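PDB 2G3B: putative TetR-family transcriptional regulator from Rhodococcus sp., which probably acts as a transcriptional repressor, binding regulatory DNA through a helix-turn-helix as the TetR family generally does. Local coordinates for residues R82-E87 against S127-A132; D131-A136 against G140-S145; E160-R165 against S178-A183; E96-W101 against G164-K169. All coordinates share one frame; numbering follows the deposited sequence.

Interaction 1 (R82-E87 against S127-A132)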
loop_
_atom_site.group_PDB
_atom_site.type_symbol
_atom_site.label_atom_id
_atom_site.label_comp_id
_atom_site.label_asym_id
_atom_site.label_seq_id
_atom_site.Cartn_x
_atom_site.Cartn_y
_atom_site.Cartn_z
ATOM N N ARG A 82 -10.549 11.062 13.651
ATOM C CA ARG A 82 -9.391 11.971 13.654
ATOM C C ARG A 82 -8.100 11.211 13.326
ATOM O O ARG A 82 -7.244 11.700 12.589
ATOM C CB ARG A 82 -9.264 12.661 15.004
ATOM C CG ARG A 82 -7.950 13.448 15.175
ATOM C CD ARG A 82 -7.836 14.035 16.592
ATOM N NE ARG A 82 -9.079 14.710 16.953
ATOM C CZ ARG A 82 -9.905 14.294 17.904
ATOM N NH1 ARG A 82 -9.596 13.215 18.633
ATOM N NH2 ARG A 82 -11.028 14.973 18.137
ATOM N N SER A 83 -7.958 10.028 13.921
ATOM C CA SER A 83 -6.796 9.211 13.693
ATOM C C SER A 83 -6.649 8.813 12.223
ATOM O O SER A 83 -5.588 9.077 11.617
ATOM C CB SER A 83 -6.826 7.980 14.580
ATOM O OG SER A 83 -5.852 7.079 14.094
ATOM N N LEU A 84 -7.708 8.221 11.653
ATOM C CA LEU A 84 -7.662 7.717 10.285
ATOM C C LEU A 84 -7.554 8.843 9.266
ATOM O O LEU A 84 -6.736 8.756 8.357
ATOM C CB LEU A 84 -8.793 6.748 9.972
ATOM C CG LEU A 84 -8.741 5.548 10.959
ATOM C CD1 LEU A 84 -10.053 4.811 11.004
ATOM C CD2 LEU A 84 -7.579 4.604 10.642
ATOM N N LEU A 85 -8.274 9.925 9.455
ATOM C CA LEU A 85 -8.203 11.039 8.478
ATOM C C LEU A 85 -6.898 11.824 8.583
ATOM O O LEU A 85 -6.432 12.390 7.587
ATOM C CB LEU A 85 -9.449 11.997 8.603
ATOM C CG LEU A 85 -10.625 11.714 7.616
ATOM C CD1 LEU A 85 -11.194 10.352 7.945
ATOM C CD2 LEU A 85 -11.739 12.772 7.738
ATOM N N GLY A 86 -6.336 11.900 9.794
ATOM C CA GLY A 86 -5.068 12.608 10.029
ATOM C C GLY A 86 -3.896 12.118 9.168
ATOM O O GLY A 86 -2.922 12.861 8.963
ATOM N N GLU A 87 -4.003 10.889 8.661
ATOM C CA GLU A 87 -2.972 10.236 7.810
ATOM C C GLU A 87 -2.877 10.777 6.386
ATOM O O GLU A 87 -1.848 10.625 5.670
ATOM C CB GLU A 87 -3.313 8.726 7.722
ATOM C CG GLU A 87 -3.390 7.988 9.058
ATOM C CD GLU A 87 -2.010 7.891 9.759
ATOM O OE1 GLU A 87 -0.972 7.994 9.093
ATOM O OE2 GLU A 87 -1.983 7.708 10.982
ATOM N N SER A 127 -2.048 -0.954 17.100
ATOM C CA SER A 127 -2.443 -1.030 18.502
ATOM C C SER A 127 -3.209 0.188 18.984
ATOM O O SER A 127 -4.120 0.060 19.804
ATOM C CB SER A 127 -1.208 -1.306 19.381
ATOM O OG SER A 127 -1.584 -1.577 20.699
ATOM N N GLU A 128 -2.878 1.379 18.474
ATOM C CA GLU A 128 -3.642 2.582 18.857
ATOM C C GLU A 128 -5.059 2.428 18.386
ATOM O O GLU A 128 -5.999 2.764 19.103
ATOM C CB GLU A 128 -3.100 3.843 18.175
ATOM C CG GLU A 128 -1.662 4.115 18.369
ATOM C CD GLU A 128 -1.192 5.372 17.532
ATOM O OE1 GLU A 128 -2.043 6.078 16.940
ATOM O OE2 GLU A 128 0.011 5.627 17.462
ATOM N N ILE A 129 -5.218 1.912 17.167
ATOM C CA ILE A 129 -6.541 1.715 16.595
ATOM C C ILE A 129 -7.291 0.570 17.281
ATOM O O ILE A 129 -8.469 0.726 17.654
ATOM C CB ILE A 129 -6.467 1.437 15.077
ATOM C CG1 ILE A 129 -5.879 2.636 14.310
ATOM C CG2 ILE A 129 -7.866 1.100 14.542
ATOM C CD1 ILE A 129 -6.800 3.895 14.370
ATOM N N ALA A 130 -6.633 -0.583 17.465
ATOM C CA ALA A 130 -7.241 -1.697 18.221
ATOM C C ALA A 130 -7.687 -1.242 19.602
ATOM O O ALA A 130 -8.779 -1.565 20.034
ATOM C CB ALA A 130 -6.247 -2.867 18.363
ATOM N N ASP A 131 -6.835 -0.528 20.330
ATOM C CA ASP A 131 -7.220 -0.131 21.679
ATOM C C ASP A 131 -8.462 0.750 21.663
ATOM O O ASP A 131 -9.330 0.619 22.514
ATOM C CB ASP A 131 -6.079 0.607 22.371
ATOM C CG ASP A 131 -6.425 0.996 23.802
ATOM O OD1 ASP A 131 -6.741 0.111 24.628
ATOM O OD2 ASP A 131 -6.357 2.186 24.136
ATOM N N ALA A 132 -8.517 1.676 20.705
ATOM C CA ALA A 132 -9.693 2.526 20.557
ATOM C C ALA A 132 -10.946 1.703 20.404
ATOM O O ALA A 132 -11.966 1.960 21.076
ATOM C CB ALA A 132 -9.504 3.525 19.353
#
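I129 reaches across from helix 115-139 to helix 76-86, and its outermost methyl does all the touching. From CB, the side chain leaves pointing at the facing helix, and a chi1 of -63° sets CG1 beside the backbone N and CG2 anti to it, so only the longer branch is sent over the gap. CG1 still stops short, 4.4 Å from S83 OG. CD1 completes the crossing. It comes down beside the hydroxyl of S83, with CD1 3.3 Å from S83 OG, a snug van der Waals approach, while S83 CB lies behind at 4.1 Å from the same methyl. The second neighbour of I129 CD1 is L84 CD2, at 3.9 Å, where the two branched chains cross obliquely. L84 leaves its helix to the side of the contact, and its outer end, CD2, comes nearer to the isoleucine. At the nearest backbone approach, the CA atoms of S83 and I129 are 8.0 Å apart. I129 also packs on A152 and M155 of helix 148-167, and L84 meets M155 too. To one side the contact turns charged. E87 OE2 and E128 OE1 are 6.2 Å apart, and R66 of helix 47-66 makes a salt bridge to each glutamate, which would offset the like charges. Beside that charged edge, the apolar meeting of helix packed against helix belongs to the all-helical C-terminal domain of this TetR-family protein.

Interaction 2 (D131-A136 against G140-S145)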
loop_
_atom_site.group_PDB
_atom_site.type_symbol
_atom_site.label_atom_id
_atom_site.label_comp_id
_atom_site.label_asym_id
_atom_site.label_seq_id
_atom_site.Cartn_x
_atom_site.Cartn_y
_atom_site.Cartn_z
ATOM N N ASP A 131 -6.835 -0.528 20.330
ATOM C CA ASP A 131 -7.220 -0.131 21.679
ATOM C C ASP A 131 -8.462 0.750 21.663
ATOM O O ASP A 131 -9.330 0.619 22.514
ATOM C CB ASP A 131 -6.079 0.607 22.371
ATOM C CG ASP A 131 -6.425 0.996 23.802
ATOM O OD1 ASP A 131 -6.741 0.111 24.628
ATOM O OD2 ASP A 131 -6.357 2.186 24.136
ATOM N N ALA A 132 -8.517 1.676 20.705
ATOM C CA ALA A 132 -9.693 2.526 20.557
ATOM C C ALA A 132 -10.946 1.703 20.404
ATOM O O ALA A 132 -11.966 1.960 21.076
ATOM C CB ALA A 132 -9.504 3.525 19.353
ATOM N N ILE A 133 -10.883 0.704 19.523
ATOM C CA ILE A 133 -12.046 -0.201 19.256
ATOM C C ILE A 133 -12.433 -1.012 20.515
ATOM O O ILE A 133 -13.633 -1.117 20.875
ATOM C CB ILE A 133 -11.756 -1.164 18.059
ATOM C CG1 ILE A 133 -11.613 -0.373 16.746
ATOM C CG2 ILE A 133 -12.870 -2.273 17.958
ATOM C CD1 ILE A 133 -10.944 -1.161 15.607
ATOM N N VAL A 134 -11.445 -1.606 21.200
ATOM C CA VAL A 134 -11.754 -2.362 22.457
ATOM C C VAL A 134 -12.413 -1.467 23.507
ATOM O O VAL A 134 -13.358 -1.887 24.220
ATOM C CB VAL A 134 -10.476 -2.974 23.146
ATOM C CG1 VAL A 134 -10.901 -3.803 24.370
ATOM C CG2 VAL A 134 -9.657 -3.851 22.174
ATOM N N GLN A 135 -11.887 -0.250 23.648
ATOM C CA GLN A 135 -12.419 0.690 24.668
ATOM C C GLN A 135 -13.881 0.963 24.317
ATOM O O GLN A 135 -14.769 0.941 25.160
ATOM C CB GLN A 135 -11.615 2.021 24.694
ATOM C CG GLN A 135 -10.127 1.940 25.255
ATOM C CD GLN A 135 -9.978 1.109 26.547
ATOM O OE1 GLN A 135 -10.817 1.183 27.464
ATOM N NE2 GLN A 135 -8.879 0.337 26.637
ATOM N N ALA A 136 -14.120 1.186 23.039
ATOM C CA ALA A 136 -15.468 1.515 22.545
ATOM C C ALA A 136 -16.422 0.311 22.620
ATOM O O ALA A 136 -17.628 0.463 22.727
ATOM C CB ALA A 136 -15.381 2.046 21.095
ATOM N N GLY A 140 -19.890 0.288 24.479
ATOM C CA GLY A 140 -20.946 -0.018 23.506
ATOM C C GLY A 140 -21.103 0.951 22.335
ATOM O O GLY A 140 -22.132 0.943 21.639
ATOM N N GLU A 141 -20.102 1.790 22.095
ATOM C CA GLU A 141 -20.110 2.674 20.905
ATOM C C GLU A 141 -19.887 1.911 19.584
ATOM O O GLU A 141 -20.181 2.418 18.491
ATOM C CB GLU A 141 -19.077 3.788 21.059
ATOM C CG GLU A 141 -19.292 4.642 22.313
ATOM C CD GLU A 141 -18.139 5.593 22.570
ATOM O OE1 GLU A 141 -17.281 5.297 23.440
ATOM O OE2 GLU A 141 -18.082 6.634 21.881
ATOM N N ILE A 142 -19.378 0.688 19.690
ATOM C CA ILE A 142 -19.111 -0.131 18.521
ATOM C C ILE A 142 -19.704 -1.518 18.713
ATOM O O ILE A 142 -19.735 -2.033 19.834
ATOM C CB ILE A 142 -17.580 -0.259 18.244
ATOM C CG1 ILE A 142 -16.992 1.097 17.843
ATOM C CG2 ILE A 142 -17.333 -1.280 17.135
ATOM C CD1 ILE A 142 -15.539 1.066 17.291
ATOM N N SER A 143 -20.178 -2.107 17.615
ATOM C CA SER A 143 -20.584 -3.516 17.588
ATOM C C SER A 143 -19.545 -4.380 18.294
ATOM O O SER A 143 -18.332 -4.323 17.971
ATOM C CB SER A 143 -20.722 -4.010 16.141
ATOM O OG SER A 143 -21.013 -5.398 16.128
ATOM N N ARG A 144 -20.021 -5.159 19.257
ATOM C CA ARG A 144 -19.179 -6.118 19.943
ATOM C C ARG A 144 -18.852 -7.273 18.995
ATOM O O ARG A 144 -18.105 -8.178 19.349
ATOM C CB ARG A 144 -19.856 -6.613 21.232
ATOM N N SER A 145 -19.403 -7.219 17.781
ATOM C CA SER A 145 -19.169 -8.229 16.756
ATOM C C SER A 145 -17.746 -8.116 16.177
ATOM O O SER A 145 -17.099 -9.126 15.884
ATOM C CB SER A 145 -20.209 -8.104 15.627
ATOM O OG SER A 145 -19.766 -7.171 14.619
#
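A136 and I142 form the tight half of a helix end terminated by glycine, where helix 115-139 stops and the chain doubles back along it. G140 is the first residue to leave helical angles, with a phi of 85° that a side chain would tolerate poorly, since its CB would be jammed against the preceding carbonyl oxygen. After that turn I142 points back at the helix. Its CG1 sits 3.8 Å from A136 CB, and its CD1 is almost as near the same methyl. The extended tip carries on to the previous turn, with I142 CD1 4.2 Å from I133 CG1; I133 itself leans on T151 of helix 148-167, so this inner side is buried.

Around the carbonyl the grip is looser. A136 O receives weak bonds from the backbone N of G140 and of E141, both bent, that from E141 N at 125°, and it is also hydrogen-bonded to T139 OG1. E141 lies at the margin: its CB is 4.1 Å from A136 CB, while its carboxylate turns to T139 OG1 and to the backbone N of A76.

The solvent side takes in D131 and Q135 on the helix as well as G140 on the loop. One turn joins D131 to Q135, whose NE2 gives a nearly straight bond of 2.9 Å to D131 OD1, arriving on the syn side but 33° out of the carboxylate plane.

Interaction 3 (E160-R165 against S178-A183)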
loop_
_atom_site.group_PDB
_atom_site.type_symbol
_atom_site.label_atom_id
_atom_site.label_comp_id
_atom_site.label_asym_id
_atom_site.label_seq_id
_atom_site.Cartn_x
_atom_site.Cartn_y
_atom_site.Cartn_z
ATOM N N GLU A 160 -2.980 2.650 4.167
ATOM C CA GLU A 160 -1.791 2.468 3.348
ATOM C C GLU A 160 -2.131 2.293 1.852
ATOM O O GLU A 160 -1.469 2.839 1.000
ATOM C CB GLU A 160 -1.023 1.218 3.857
ATOM C CG GLU A 160 -0.209 1.517 5.152
ATOM C CD GLU A 160 0.824 0.411 5.418
ATOM O OE1 GLU A 160 1.611 0.067 4.499
ATOM O OE2 GLU A 160 0.855 -0.126 6.527
ATOM N N GLY A 161 -3.157 1.508 1.556
ATOM C CA GLY A 161 -3.578 1.325 0.151
ATOM C C GLY A 161 -4.087 2.620 -0.469
ATOM O O GLY A 161 -3.738 2.927 -1.634
ATOM N N LEU A 162 -4.916 3.363 0.265
ATOM C CA LEU A 162 -5.373 4.653 -0.253
ATOM C C LEU A 162 -4.214 5.602 -0.431
ATOM O O LEU A 162 -4.185 6.329 -1.417
ATOM C CB LEU A 162 -6.388 5.306 0.690
ATOM C CG LEU A 162 -7.766 4.593 0.686
ATOM C CD1 LEU A 162 -8.640 5.097 1.825
ATOM C CD2 LEU A 162 -8.479 4.804 -0.661
ATOM N N SER A 163 -3.307 5.633 0.556
ATOM C CA SER A 163 -2.128 6.529 0.485
ATOM C C SER A 163 -1.241 6.221 -0.724
ATOM O O SER A 163 -0.733 7.141 -1.367
ATOM C CB SER A 163 -1.294 6.434 1.757
ATOM O OG SER A 163 -2.112 6.885 2.865
ATOM N N GLY A 164 -1.104 4.936 -1.055
ATOM C CA GLY A 164 -0.297 4.550 -2.232
ATOM C C GLY A 164 -0.880 5.160 -3.501
ATOM O O GLY A 164 -0.132 5.621 -4.377
ATOM N N ARG A 165 -2.210 5.142 -3.644
ATOM C CA ARG A 165 -2.865 5.741 -4.813
ATOM C C ARG A 165 -2.812 7.265 -4.787
ATOM O O ARG A 165 -2.639 7.937 -5.813
ATOM C CB ARG A 165 -4.334 5.284 -4.798
ATOM C CG ARG A 165 -4.473 3.768 -5.115
ATOM C CD ARG A 165 -5.901 3.472 -5.565
ATOM N NE ARG A 165 -6.072 1.998 -5.659
ATOM C CZ ARG A 165 -7.241 1.384 -5.534
ATOM N NH1 ARG A 165 -8.328 2.126 -5.282
ATOM N NH2 ARG A 165 -7.311 0.052 -5.662
ATOM N N SER A 178 -12.871 11.227 2.195
ATOM C CA SER A 178 -14.290 10.920 2.182
ATOM C C SER A 178 -14.403 9.421 2.263
ATOM O O SER A 178 -15.295 8.932 2.943
ATOM C CB SER A 178 -14.960 11.342 0.882
ATOM O OG SER A 178 -16.378 11.091 0.998
ATOM N N HIS A 179 -13.520 8.663 1.569
ATOM C CA HIS A 179 -13.712 7.166 1.585
ATOM C C HIS A 179 -13.407 6.591 2.965
ATOM O O HIS A 179 -14.061 5.627 3.429
ATOM C CB HIS A 179 -12.787 6.466 0.575
ATOM C CG HIS A 179 -13.003 6.855 -0.861
ATOM N ND1 HIS A 179 -14.183 7.383 -1.331
ATOM C CD2 HIS A 179 -12.167 6.798 -1.932
ATOM C CE1 HIS A 179 -14.064 7.659 -2.613
ATOM N NE2 HIS A 179 -12.871 7.260 -3.011
ATOM N N LEU A 180 -12.401 7.162 3.629
ATOM C CA LEU A 180 -12.090 6.747 5.002
ATOM C C LEU A 180 -13.250 7.028 5.929
ATOM O O LEU A 180 -13.577 6.215 6.806
ATOM C CB LEU A 180 -10.828 7.447 5.554
ATOM C CG LEU A 180 -9.492 6.882 5.049
ATOM C CD1 LEU A 180 -8.370 7.840 5.454
ATOM C CD2 LEU A 180 -9.228 5.523 5.638
ATOM N N LEU A 181 -13.899 8.174 5.736
ATOM C CA LEU A 181 -15.093 8.463 6.551
ATOM C C LEU A 181 -16.163 7.451 6.311
ATOM O O LEU A 181 -16.846 7.054 7.259
ATOM C CB LEU A 181 -15.676 9.841 6.208
ATOM C CG LEU A 181 -15.069 11.097 6.800
ATOM C CD1 LEU A 181 -15.744 12.357 6.145
ATOM C CD2 LEU A 181 -15.209 11.136 8.343
ATOM N N GLY A 182 -16.388 7.084 5.051
ATOM C CA GLY A 182 -17.498 6.116 4.744
ATOM C C GLY A 182 -17.147 4.754 5.349
ATOM O O GLY A 182 -18.009 4.089 5.937
ATOM N N ALA A 183 -15.881 4.337 5.243
ATOM C CA ALA A 183 -15.434 3.090 5.909
ATOM C C ALA A 183 -15.713 3.045 7.428
ATOM O O ALA A 183 -16.291 2.057 7.939
ATOM C CB ALA A 183 -13.976 2.823 5.615
#
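L162 meets L180 in the apolar part of this contact, where helix 148-167 faces helix 173-188. One methyl does the work: L162 CD1 lies 3.8 Å from L180 CG and 3.9 Å from L180 CD2, resting against CG and the CD2 branch of the other leucine. The two side chains run alongside one another, pointing opposite ways, rather than meeting end on. In L162, CG stands beside the backbone N, chi1 -72°, and the side chain heads straight for the neighbouring helix. L180 sets off more obliquely and closes in with its end; it also packs on L85 of helix 76-86 and on L158 and V159.

The aromatic part is looser. L162 CD2 comes to the edge of the H179 imidazole, near the ring plane, 4.4 Å from H179 CD2. The methyl therefore touches the rim of the ring and does not lie over its face.

These two helices are the pair that TetR-family proteins commonly use to build a four-helix dimer interface, and the same surface here continues into the second subunit: L162 packs on A157 and H179 on T154 of that chain.

The polar part is made largely with the second subunit. R165 NH2 forms a salt bridge with E160 OE2 of that other chain, and the bridge is repeated the other way round. E160 OE1 is paired in its own chain with R105 NE, leaving each carboxylate oxygen with an arginine.

Interaction 4 (E96-W101 against G164-K169)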
loop_
_atom_site.group_PDB
_atom_site.type_symbol
_atom_site.label_atom_id
_atom_site.label_comp_id
_atom_site.label_asym_id
_atom_site.label_seq_id
_atom_site.Cartn_x
_atom_site.Cartn_y
_atom_site.Cartn_z
ATOM N N GLU A 96 5.155 14.194 3.405
ATOM C CA GLU A 96 6.485 13.592 3.540
ATOM C C GLU A 96 6.453 12.296 4.337
ATOM O O GLU A 96 7.080 11.319 3.938
ATOM C CB GLU A 96 7.457 14.575 4.148
ATOM C CG GLU A 96 8.874 14.005 4.079
ATOM C CD GLU A 96 9.825 14.819 4.851
ATOM O OE1 GLU A 96 9.809 14.712 6.088
ATOM O OE2 GLU A 96 10.546 15.614 4.224
ATOM N N ASN A 97 5.770 12.267 5.473
ATOM C CA ASN A 97 5.698 11.037 6.280
ATOM C C ASN A 97 5.161 9.904 5.425
ATOM O O ASN A 97 5.619 8.781 5.492
ATOM C CB ASN A 97 4.594 11.132 7.378
ATOM C CG ASN A 97 5.094 11.726 8.663
ATOM O OD1 ASN A 97 6.322 11.888 8.854
ATOM N ND2 ASN A 97 4.138 12.063 9.590
ATOM N N SER A 98 4.123 10.246 4.655
ATOM C CA SER A 98 3.439 9.296 3.796
ATOM C C SER A 98 4.322 8.748 2.663
ATOM O O SER A 98 4.353 7.520 2.449
ATOM C CB SER A 98 2.133 9.946 3.314
ATOM O OG SER A 98 1.433 9.000 2.578
ATOM N N LEU A 99 5.073 9.635 1.975
ATOM C CA LEU A 99 6.048 9.228 1.000
ATOM C C LEU A 99 7.103 8.295 1.575
ATOM O O LEU A 99 7.424 7.287 0.932
ATOM C CB LEU A 99 6.766 10.431 0.335
ATOM C CG LEU A 99 5.907 11.303 -0.552
ATOM C CD1 LEU A 99 6.574 12.715 -0.685
ATOM C CD2 LEU A 99 5.720 10.558 -1.943
ATOM N N ALA A 100 7.669 8.651 2.734
ATOM C CA ALA A 100 8.740 7.863 3.385
ATOM C C ALA A 100 8.200 6.499 3.795
ATOM O O ALA A 100 8.821 5.492 3.509
ATOM C CB ALA A 100 9.300 8.596 4.594
ATOM N N TRP A 101 6.980 6.457 4.352
ATOM C CA TRP A 101 6.388 5.189 4.744
ATOM C C TRP A 101 6.128 4.328 3.505
ATOM O O TRP A 101 6.413 3.146 3.512
ATOM C CB TRP A 101 5.070 5.446 5.501
ATOM C CG TRP A 101 4.523 4.261 6.121
ATOM C CD1 TRP A 101 3.591 3.387 5.581
ATOM C CD2 TRP A 101 4.830 3.774 7.429
ATOM N NE1 TRP A 101 3.339 2.383 6.496
ATOM C CE2 TRP A 101 4.080 2.595 7.628
ATOM C CE3 TRP A 101 5.709 4.192 8.439
ATOM C CZ2 TRP A 101 4.148 1.850 8.827
ATOM C CZ3 TRP A 101 5.780 3.453 9.615
ATOM C CH2 TRP A 101 4.992 2.293 9.795
ATOM N N GLY A 164 -1.104 4.936 -1.055
ATOM C CA GLY A 164 -0.297 4.550 -2.232
ATOM C C GLY A 164 -0.880 5.160 -3.501
ATOM O O GLY A 164 -0.132 5.621 -4.377
ATOM N N ARG A 165 -2.210 5.142 -3.644
ATOM C CA ARG A 165 -2.865 5.741 -4.813
ATOM C C ARG A 165 -2.812 7.265 -4.787
ATOM O O ARG A 165 -2.639 7.937 -5.813
ATOM C CB ARG A 165 -4.334 5.284 -4.798
ATOM C CG ARG A 165 -4.473 3.768 -5.115
ATOM C CD ARG A 165 -5.901 3.472 -5.565
ATOM N NE ARG A 165 -6.072 1.998 -5.659
ATOM C CZ ARG A 165 -7.241 1.384 -5.534
ATOM N NH1 ARG A 165 -8.328 2.126 -5.282
ATOM N NH2 ARG A 165 -7.311 0.052 -5.662
ATOM N N TRP A 166 -2.930 7.793 -3.579
ATOM C CA TRP A 166 -2.920 9.242 -3.356
ATOM C C TRP A 166 -1.586 9.839 -3.794
ATOM O O TRP A 166 -1.567 10.871 -4.447
ATOM C CB TRP A 166 -3.143 9.500 -1.877
ATOM C CG TRP A 166 -3.069 10.948 -1.412
ATOM C CD1 TRP A 166 -3.800 12.032 -1.889
ATOM C CD2 TRP A 166 -2.350 11.416 -0.274
ATOM N NE1 TRP A 166 -3.524 13.149 -1.113
ATOM C CE2 TRP A 166 -2.622 12.802 -0.137
ATOM C CE3 TRP A 166 -1.442 10.800 0.623
ATOM C CZ2 TRP A 166 -2.036 13.596 0.889
ATOM C CZ3 TRP A 166 -0.862 11.551 1.618
ATOM C CH2 TRP A 166 -1.154 12.969 1.742
ATOM N N LEU A 167 -0.505 9.179 -3.411
ATOM C CA LEU A 167 0.830 9.612 -3.769
ATOM C C LEU A 167 1.199 9.507 -5.258
ATOM O O LEU A 167 2.160 10.171 -5.698
ATOM C CB LEU A 167 1.851 8.882 -2.901
ATOM C CG LEU A 167 1.764 9.126 -1.396
ATOM C CD1 LEU A 167 2.611 8.063 -0.662
ATOM C CD2 LEU A 167 2.177 10.590 -1.063
ATOM N N CYS A 168 0.488 8.661 -6.020
ATOM C CA CYS A 168 0.565 8.571 -7.493
ATOM C C CYS A 168 -0.376 9.556 -8.196
ATOM O O CYS A 168 -0.610 9.452 -9.415
ATOM C CB CYS A 168 0.051 7.161 -7.946
ATOM S SG CYS A 168 1.068 5.832 -7.463
ATOM N N LYS A 169 -1.030 10.427 -7.418
ATOM C CA LYS A 169 -2.105 11.313 -7.873
ATOM C C LYS A 169 -3.268 10.611 -8.537
ATOM O O LYS A 169 -3.946 11.204 -9.362
ATOM C CB LYS A 169 -1.565 12.402 -8.824
ATOM C CG LYS A 169 -0.303 13.110 -8.307
ATOM C CD LYS A 169 -0.670 14.218 -7.350
ATOM C CE LYS A 169 0.544 15.086 -6.983
ATOM N NZ LYS A 169 0.632 16.426 -7.747
#
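S98 OG is the polar atom that several groups crowd, and those from helix 148-167 do so with carbon. It lies 3.6 Å from W166 CZ3 and equally 3.6 Å from L167 CD1, while S163 CB approaches from a turn earlier on the same helix. The hydroxyl meets the indole at its edge and in the ring plane, where aromatic hydrogens point outward; their slight positive charge probably suits an oxygen. That edge is offered because CG of W166 is anti to the backbone N, chi1 176°, which swings the six-membered ring over to helix 92-110. At the far corner of the indole, NE1 is hydrogen-bonded to T173 OG1, which would hold the ring from turning.

L167 points straight at the other helix and straddles two residues with its two methyls. CD1 takes the serine side, also resting 3.6 Å from S98 O. CD2 takes the leucine side, 3.7 Å from L99 CD2, and the two leucines cross at a slant. An alanine here is likely to leave L99 CD2 without its facing methyl and S98 OG against the indole edge without the leucine beside it, opening a gap between the helices. Just beyond L167 the helix closes in a Schellman motif, with K169 at positive phi and its N bonded to W166 O.

L99 also packs on V109 of the second subunit, and E96 makes a salt bridge to R61. With dispersion and ring-edge contact at its centre, the meeting of these helices probably depends on shape more than on directed bonds.

Overall arrangement
All four contacts belong to the helical C-terminal region, but at different depths. Interactions 1 and 3 are buried and apolar where they touch, and they pack on each other through L84 and L85 against L180. Interactions 3 and 4 share G164 and R165 on helix 148-167; both reach the second subunit, and S163 leans on S98 between them. Interaction 4 is only partly buried and sets a serine against an indole edge. Interaction 2 continues helix 115-139 from interaction 1 out to the periphery, about 23 Å from the chain centre to its own centre, and alone has backbone hydrogen bonds between its segments. Its centre is about 30 Å from that of interaction 4.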